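Local coordinates for protein phosphatase (Thermotoga maritima, PDB 1NF2) that probably acts as a magnesium-dependent phosphatase of the haloacid dehalogenase-like family, with a distinctive substrate-binding domain beside its catalytic domain, at residues N80-I92 with E138-L150. Residues are numbered along the deposited sequence; the frame is centred on the assembly and turned at random.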
ATOM      1  N   ASN A  80      -6.548  -7.843  -8.750  1.00 29.04           N
ATOM      2  CA  ASN A  80      -5.115  -8.043  -8.865  1.00 29.61           C
ATOM      3  C   ASN A  80      -4.567  -7.268 -10.061  1.00 29.75           C
ATOM      4  O   ASN A  80      -4.405  -7.817 -11.151  1.00 32.37           O
ATOM      5  CB  ASN A  80      -4.826  -9.537  -9.009  1.00 27.02           C
ATOM      6  CG  ASN A  80      -3.353  -9.863  -8.891  1.00 30.05           C
ATOM      7  OD1 ASN A  80      -2.958 -11.017  -9.009  1.00 32.41           O
ATOM      8  ND2 ASN A  80      -2.533  -8.849  -8.657  1.00 32.22           N
ATOM      9  N   GLU A  81      -4.298  -5.984  -9.845  1.00 25.80           N
ATOM     10  CA  GLU A  81      -3.765  -5.099 -10.877  1.00 25.67           C
ATOM     11  C   GLU A  81      -2.269  -5.343 -11.061  1.00 25.88           C
ATOM     12  O   GLU A  81      -1.523  -5.413 -10.081  1.00 23.94           O
ATOM     13  CB  GLU A  81      -3.989  -3.640 -10.480  1.00 25.63           C
ATOM     14  CG  GLU A  81      -5.451  -3.208 -10.404  1.00 29.24           C
ATOM     15  CD  GLU A  81      -6.080  -2.945 -11.769  1.00 30.62           C
ATOM     16  OE1 GLU A  81      -7.079  -2.191 -11.823  1.00 31.10           O
ATOM     17  OE2 GLU A  81      -5.585  -3.489 -12.784  1.00 28.91           O
ATOM     18  N   LYS A  82      -1.833  -5.474 -12.311  1.00 20.12           N
ATOM     19  CA  LYS A  82      -0.418  -5.705 -12.594  1.00 22.56           C
ATOM     20  C   LYS A  82       0.041  -5.068 -13.899  1.00 23.15           C
ATOM     21  O   LYS A  82      -0.761  -4.503 -14.654  1.00 18.61           O
ATOM     22  CB  LYS A  82      -0.133  -7.211 -12.615  1.00 40.08           C
ATOM     23  CG  LYS A  82      -1.020  -8.004 -13.556  1.00 42.53           C
ATOM     24  CD  LYS A  82      -1.142  -9.458 -13.113  1.00 43.62           C
ATOM     25  CE  LYS A  82       0.208 -10.155 -13.053  1.00 46.55           C
ATOM     26  NZ  LYS A  82       0.094 -11.569 -12.585  1.00 49.30           N
ATOM     27  N   ILE A  83       1.347  -5.108 -14.139  1.00 28.25           N
ATOM     28  CA  ILE A  83       1.874  -4.574 -15.385  1.00 32.18           C
ATOM     29  C   ILE A  83       1.686  -5.700 -16.405  1.00 34.45           C
ATOM     30  O   ILE A  83       2.164  -6.822 -16.201  1.00 34.91           O
ATOM     31  CB  ILE A  83       3.376  -4.213 -15.277  1.00 35.99           C
ATOM     32  CG1 ILE A  83       3.567  -2.987 -14.384  1.00 37.23           C
ATOM     33  CG2 ILE A  83       3.937  -3.906 -16.652  1.00 35.98           C
ATOM     34  CD1 ILE A  83       4.352  -3.260 -13.122  1.00 40.48           C
ATOM     35  N   PRO A  84       0.960  -5.427 -17.498  1.00 45.28           N
ATOM     36  CA  PRO A  84       0.742  -6.462 -18.518  1.00 49.77           C
ATOM     37  C   PRO A  84       2.070  -7.022 -19.028  1.00 52.95           C
ATOM     38  O   PRO A  84       2.985  -6.264 -19.354  1.00 54.21           O
ATOM     39  CB  PRO A  84      -0.051  -5.727 -19.599  1.00 39.89           C
ATOM     40  CG  PRO A  84       0.353  -4.285 -19.421  1.00 39.26           C
ATOM     41  CD  PRO A  84       0.392  -4.134 -17.919  1.00 36.80           C
ATOM     42  N   PRO A  85       2.194  -8.361 -19.090  1.00 66.60           N
ATOM     43  CA  PRO A  85       3.407  -9.045 -19.551  1.00 68.15           C
ATOM     44  C   PRO A  85       4.041  -8.458 -20.810  1.00 67.94           C
ATOM     45  O   PRO A  85       5.213  -8.702 -21.085  1.00 68.83           O
ATOM     46  CB  PRO A  85       2.931 -10.481 -19.748  1.00 72.45           C
ATOM     47  CG  PRO A  85       1.939 -10.638 -18.652  1.00 71.89           C
ATOM     48  CD  PRO A  85       1.147  -9.343 -18.757  1.00 72.20           C
ATOM     49  N   GLU A  86       3.265  -7.687 -21.569  1.00 55.87           N
ATOM     50  CA  GLU A  86       3.769  -7.064 -22.787  1.00 56.17           C
ATOM     51  C   GLU A  86       4.559  -5.809 -22.455  1.00 53.36           C
ATOM     52  O   GLU A  86       5.757  -5.733 -22.725  1.00 54.09           O
ATOM     53  CB  GLU A  86       2.616  -6.720 -23.731  1.00 70.05           C
ATOM     54  CG  GLU A  86       1.983  -7.938 -24.377  1.00 75.50           C
ATOM     55  CD  GLU A  86       3.004  -8.818 -25.078  1.00 78.43           C
ATOM     56  OE1 GLU A  86       3.700  -8.317 -25.988  1.00 80.65           O
ATOM     57  OE2 GLU A  86       3.114 -10.009 -24.717  1.00 79.80           O
ATOM     58  N   VAL A  87       3.888  -4.821 -21.876  1.00 44.31           N
ATOM     59  CA  VAL A  87       4.557  -3.589 -21.488  1.00 39.88           C
ATOM     60  C   VAL A  87       5.695  -3.948 -20.531  1.00 38.46           C
ATOM     61  O   VAL A  87       6.735  -3.292 -20.506  1.00 35.94           O
ATOM     62  CB  VAL A  87       3.578  -2.627 -20.788  1.00 29.02           C
ATOM     63  CG1 VAL A  87       4.338  -1.487 -20.129  1.00 27.69           C
ATOM     64  CG2 VAL A  87       2.584  -2.075 -21.801  1.00 28.29           C
ATOM     65  N   ALA A  88       5.493  -5.006 -19.752  1.00 36.92           N
ATOM     66  CA  ALA A  88       6.497  -5.453 -18.800  1.00 36.29           C
ATOM     67  C   ALA A  88       7.714  -5.965 -19.556  1.00 35.65           C
ATOM     68  O   ALA A  88       8.852  -5.648 -19.206  1.00 34.52           O
ATOM     69  CB  ALA A  88       5.932  -6.552 -17.916  1.00 33.88           C
ATOM     70  N   LYS A  89       7.467  -6.760 -20.593  1.00 34.92           N
ATOM     71  CA  LYS A  89       8.547  -7.309 -21.399  1.00 35.29           C
ATOM     72  C   LYS A  89       9.300  -6.172 -22.081  1.00 32.40           C
ATOM     73  O   LYS A  89      10.529  -6.156 -22.086  1.00 31.83           O
ATOM     74  CB  LYS A  89       8.002  -8.279 -22.450  1.00 66.05           C
ATOM     75  CG  LYS A  89       9.090  -9.051 -23.187  1.00 73.60           C
ATOM     76  CD  LYS A  89       8.507 -10.118 -24.101  1.00 79.33           C
ATOM     77  CE  LYS A  89       9.606 -10.961 -24.733  1.00 81.98           C
ATOM     78  NZ  LYS A  89       9.052 -12.049 -25.587  1.00 84.95           N
ATOM     79  N   ASP A  90       8.558  -5.224 -22.648  1.00 28.90           N
ATOM     80  CA  ASP A  90       9.156  -4.072 -23.315  1.00 27.92           C
ATOM     81  C   ASP A  90      10.048  -3.267 -22.380  1.00 27.67           C
ATOM     82  O   ASP A  90      11.124  -2.809 -22.774  1.00 26.75           O
ATOM     83  CB  ASP A  90       8.079  -3.134 -23.859  1.00 34.07           C
ATOM     84  CG  ASP A  90       7.459  -3.637 -25.138  1.00 35.31           C
ATOM     85  OD1 ASP A  90       6.685  -2.874 -25.753  1.00 36.05           O
ATOM     86  OD2 ASP A  90       7.742  -4.791 -25.525  1.00 36.63           O
ATOM     87  N   ILE A  91       9.591  -3.082 -21.144  1.00 27.14           N
ATOM     88  CA  ILE A  91      10.346  -2.318 -20.161  1.00 25.55           C
ATOM     89  C   ILE A  91      11.635  -3.024 -19.777  1.00 24.78           C
ATOM     90  O   ILE A  91      12.682  -2.389 -19.681  1.00 24.81           O
ATOM     91  CB  ILE A  91       9.501  -2.057 -18.887  1.00 29.93           C
ATOM     92  CG1 ILE A  91       8.332  -1.121 -19.230  1.00 29.24           C
ATOM     93  CG2 ILE A  91      10.372  -1.457 -17.788  1.00 26.71           C
ATOM     94  CD1 ILE A  91       7.379  -0.862 -18.066  1.00 31.52           C
ATOM     95  N   ILE A  92      11.561  -4.333 -19.564  1.00 25.53           N
ATOM     96  CA  ILE A  92      12.738  -5.117 -19.190  1.00 27.43           C
ATOM     97  C   ILE A  92      13.772  -5.179 -20.313  1.00 28.26           C
ATOM     98  O   ILE A  92      14.970  -5.021 -20.067  1.00 28.30           O
ATOM     99  CB  ILE A  92      12.347  -6.564 -18.764  1.00 35.53           C
ATOM    100  CG1 ILE A  92      12.069  -6.608 -17.258  1.00 35.41           C
ATOM    101  CG2 ILE A  92      13.466  -7.542 -19.089  1.00 34.55           C
ATOM    102  CD1 ILE A  92      10.967  -5.694 -16.802  1.00 36.78           C
ATOM    103  N   GLU A 138      12.869 -13.818 -17.613  1.00 27.90           N
ATOM    104  CA  GLU A 138      11.898 -14.790 -18.118  1.00 30.62           C
ATOM    105  C   GLU A 138      10.688 -14.897 -17.190  1.00 31.13           C
ATOM    106  O   GLU A 138       9.544 -15.002 -17.645  1.00 29.40           O
ATOM    107  CB  GLU A 138      12.533 -16.177 -18.287  1.00 53.40           C
ATOM    108  CG  GLU A 138      11.495 -17.292 -18.472  1.00 59.22           C
ATOM    109  CD  GLU A 138      12.095 -18.642 -18.846  1.00 62.81           C
ATOM    110  OE1 GLU A 138      13.066 -19.078 -18.196  1.00 64.58           O
ATOM    111  OE2 GLU A 138      11.578 -19.277 -19.789  1.00 65.28           O
ATOM    112  N   LEU A 139      10.954 -14.875 -15.888  1.00 33.70           N
ATOM    113  CA  LEU A 139       9.909 -14.965 -14.879  1.00 34.25           C
ATOM    114  C   LEU A 139       8.872 -13.861 -15.123  1.00 35.28           C
ATOM    115  O   LEU A 139       7.674 -14.127 -15.243  1.00 33.56           O
ATOM    116  CB  LEU A 139      10.539 -14.815 -13.484  1.00 37.76           C
ATOM    117  CG  LEU A 139       9.799 -15.362 -12.261  1.00 38.38           C
ATOM    118  CD1 LEU A 139       9.610 -16.839 -12.434  1.00 39.56           C
ATOM    119  CD2 LEU A 139      10.593 -15.109 -10.988  1.00 38.16           C
ATOM    120  N   VAL A 140       9.345 -12.622 -15.210  1.00 41.94           N
ATOM    121  CA  VAL A 140       8.468 -11.477 -15.432  1.00 46.18           C
ATOM    122  C   VAL A 140       7.818 -11.497 -16.809  1.00 48.97           C
ATOM    123  O   VAL A 140       6.595 -11.437 -16.926  1.00 49.10           O
ATOM    124  CB  VAL A 140       9.235 -10.146 -15.292  1.00 54.44           C
ATOM    125  CG1 VAL A 140       8.314  -8.978 -15.623  1.00 56.43           C
ATOM    126  CG2 VAL A 140       9.782 -10.006 -13.882  1.00 55.11           C
ATOM    127  N   SER A 141       8.643 -11.577 -17.845  1.00 69.23           N
ATOM    128  CA  SER A 141       8.159 -11.584 -19.221  1.00 70.62           C
ATOM    129  C   SER A 141       7.049 -12.595 -19.482  1.00 71.06           C
ATOM    130  O   SER A 141       6.294 -12.454 -20.441  1.00 73.71           O
ATOM    131  CB  SER A 141       9.323 -11.844 -20.181  1.00 44.79           C
ATOM    132  OG  SER A 141      10.271 -10.790 -20.117  1.00 43.28           O
ATOM    133  N   LYS A 142       6.941 -13.604 -18.627  1.00 46.91           N
ATOM    134  CA  LYS A 142       5.922 -14.630 -18.803  1.00 47.20           C
ATOM    135  C   LYS A 142       4.921 -14.757 -17.656  1.00 45.12           C
ATOM    136  O   LYS A 142       3.932 -15.481 -17.769  1.00 44.90           O
ATOM    137  CB  LYS A 142       6.602 -15.983 -19.053  1.00 76.18           C
ATOM    138  CG  LYS A 142       5.715 -17.198 -18.812  1.00 81.69           C
ATOM    139  CD  LYS A 142       6.266 -18.459 -19.455  1.00 87.04           C
ATOM    140  CE  LYS A 142       6.090 -18.428 -20.965  1.00 89.93           C
ATOM    141  NZ  LYS A 142       6.399 -19.747 -21.583  1.00 91.72           N
ATOM    142  N   MET A 143       5.150 -14.054 -16.555  1.00 54.95           N
ATOM    143  CA  MET A 143       4.231 -14.172 -15.430  1.00 50.99           C
ATOM    144  C   MET A 143       3.586 -12.855 -15.029  1.00 49.59           C
ATOM    145  O   MET A 143       2.590 -12.837 -14.307  1.00 49.42           O
ATOM    146  CB  MET A 143       4.968 -14.773 -14.240  1.00 41.00           C
ATOM    147  CG  MET A 143       4.080 -15.461 -13.228  1.00 38.26           C
ATOM    148  SD  MET A 143       4.785 -17.055 -12.777  1.00 35.61           S
ATOM    149  CE  MET A 143       6.444 -16.593 -12.604  1.00 24.41           C
ATOM    150  N   GLY A 144       4.144 -11.754 -15.513  1.00 44.68           N
ATOM    151  CA  GLY A 144       3.603 -10.456 -15.170  1.00 41.59           C
ATOM    152  C   GLY A 144       4.148 -10.046 -13.819  1.00 38.28           C
ATOM    153  O   GLY A 144       4.624 -10.885 -13.059  1.00 39.50           O
ATOM    154  N   THR A 145       4.080  -8.760 -13.512  1.00 33.15           N
ATOM    155  CA  THR A 145       4.586  -8.269 -12.244  1.00 30.48           C
ATOM    156  C   THR A 145       3.695  -7.157 -11.704  1.00 29.36           C
ATOM    157  O   THR A 145       3.088  -6.408 -12.476  1.00 26.81           O
ATOM    158  CB  THR A 145       6.009  -7.726 -12.408  1.00 32.38           C
ATOM    159  OG1 THR A 145       6.498  -7.260 -11.148  1.00 30.79           O
ATOM    160  CG2 THR A 145       6.020  -6.575 -13.403  1.00 32.90           C
ATOM    161  N   THR A 146       3.613  -7.063 -10.378  1.00 29.72           N
ATOM    162  CA  THR A 146       2.807  -6.028  -9.740  1.00 26.99           C
ATOM    163  C   THR A 146       3.570  -4.728  -9.916  1.00 26.31           C
ATOM    164  O   THR A 146       2.978  -3.676 -10.144  1.00 27.08           O
ATOM    165  CB  THR A 146       2.604  -6.304  -8.233  1.00 25.48           C
ATOM    166  OG1 THR A 146       1.986  -7.582  -8.061  1.00 23.75           O
ATOM    167  CG2 THR A 146       1.724  -5.233  -7.608  1.00 24.61           C
ATOM    168  N   LYS A 147       4.892  -4.799  -9.796  1.00 20.39           N
ATOM    169  CA  LYS A 147       5.712  -3.620  -9.998  1.00 20.20           C
ATOM    170  C   LYS A 147       7.203  -3.911 -10.099  1.00 18.88           C
ATOM    171  O   LYS A 147       7.678  -4.974  -9.707  1.00 16.68           O
ATOM    172  CB  LYS A 147       5.455  -2.569  -8.914  1.00 34.90           C
ATOM    173  CG  LYS A 147       5.944  -2.908  -7.531  1.00 36.81           C
ATOM    174  CD  LYS A 147       5.730  -1.707  -6.619  1.00 41.38           C
ATOM    175  CE  LYS A 147       6.032  -2.022  -5.163  1.00 41.61           C
ATOM    176  NZ  LYS A 147       5.632  -0.884  -4.287  1.00 38.86           N
ATOM    177  N   LEU A 148       7.923  -2.944 -10.652  1.00 15.43           N
ATOM    178  CA  LEU A 148       9.358  -3.050 -10.838  1.00 17.74           C
ATOM    179  C   LEU A 148       9.972  -1.939 -10.028  1.00 18.74           C
ATOM    180  O   LEU A 148       9.357  -0.893  -9.826  1.00 18.07           O
ATOM    181  CB  LEU A 148       9.716  -2.874 -12.322  1.00 19.46           C
ATOM    182  CG  LEU A 148       9.103  -3.952 -13.219  1.00 19.22           C
ATOM    183  CD1 LEU A 148       9.296  -3.597 -14.691  1.00 22.01           C
ATOM    184  CD2 LEU A 148       9.734  -5.291 -12.897  1.00 18.77           C
ATOM    185  N   LEU A 149      11.184  -2.169  -9.557  1.00 26.86           N
ATOM    186  CA  LEU A 149      11.866  -1.169  -8.766  1.00 30.83           C
ATOM    187  C   LEU A 149      13.339  -1.161  -9.128  1.00 31.95           C
ATOM    188  O   LEU A 149      13.970  -2.211  -9.208  1.00 33.51           O
ATOM    189  CB  LEU A 149      11.681  -1.473  -7.276  1.00 57.17           C
ATOM    190  CG  LEU A 149      12.215  -0.444  -6.277  1.00 60.08           C
ATOM    191  CD1 LEU A 149      11.561  -0.665  -4.925  1.00 64.07           C
ATOM    192  CD2 LEU A 149      13.724  -0.552  -6.169  1.00 62.04           C
ATOM    193  N   LEU A 150      13.875   0.030  -9.364  1.00 22.96           N
ATOM    194  CA  LEU A 150      15.284   0.177  -9.688  1.00 24.13           C
ATOM    195  C   LEU A 150      15.970   0.846  -8.512  1.00 25.30           C
ATOM    196  O   LEU A 150      15.414   1.755  -7.895  1.00 22.29           O
ATOM    197  CB  LEU A 150      15.477   1.037 -10.939  1.00 37.91           C
ATOM    198  CG  LEU A 150      15.293   0.360 -12.301  1.00 38.53           C
ATOM    199  CD1 LEU A 150      13.865  -0.133 -12.455  1.00 37.23           C
ATOM    200  CD2 LEU A 150      15.649   1.355 -13.395  1.00 37.06           C
TER
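Ile83 meets the turn between helix 136-143 and strand 147-151 with both its backbone and its side chain. Its N donates a nearly straight hydrogen bond to Thr145 O, at 2.7 Å. Its side chain then reaches along the turn. CG1 lies beside the backbone N (chi1 -70°), and chi2, at 116°, is off a staggered position. Together they put CD1 3.3 Å from Thr146 O and 3.4 Å from Lys147 CA, and against Thr145 CG2. The Thr145 hydroxyl hydrogen-bonds to Tyr105 O in strand 102-105.

Ser141 is in helix 138-143 and meets helix 85-92 at Lys89. The helices run roughly antiparallel (152°), 8.0 Å at closest approach of their axes. Lys89 CG is in van der Waals contact with Ser141 OG, at 3.7 Å. That hydroxyl bonds to Ser137 O in its own helix. Nearby, Ala88 CB rests on Val140 CG1.

Leu148 fills the buried end. Its CD1 packs tightly on Ile92 CD1, at 3.4 Å, where the two side chains cross at about a right angle. Ile91 CG2 touches the same methyl, and Ala104 backs the leucine.

At the outer end Lys82 bends at chi3 and gives Met143 O a weak bond from NZ. Pro85 CG lies 3.9 Å from Gly144 CA. The backbone angles of Gly144 call for glycine, as a CB would jam against Met143 O.

The chemistry is mainly apolar. One short, nearly straight backbone bond joins the incoming chain to the turn, and methyl packing seats helix 85-95 beside the six-stranded sheet, probably the substrate-binding cap domain.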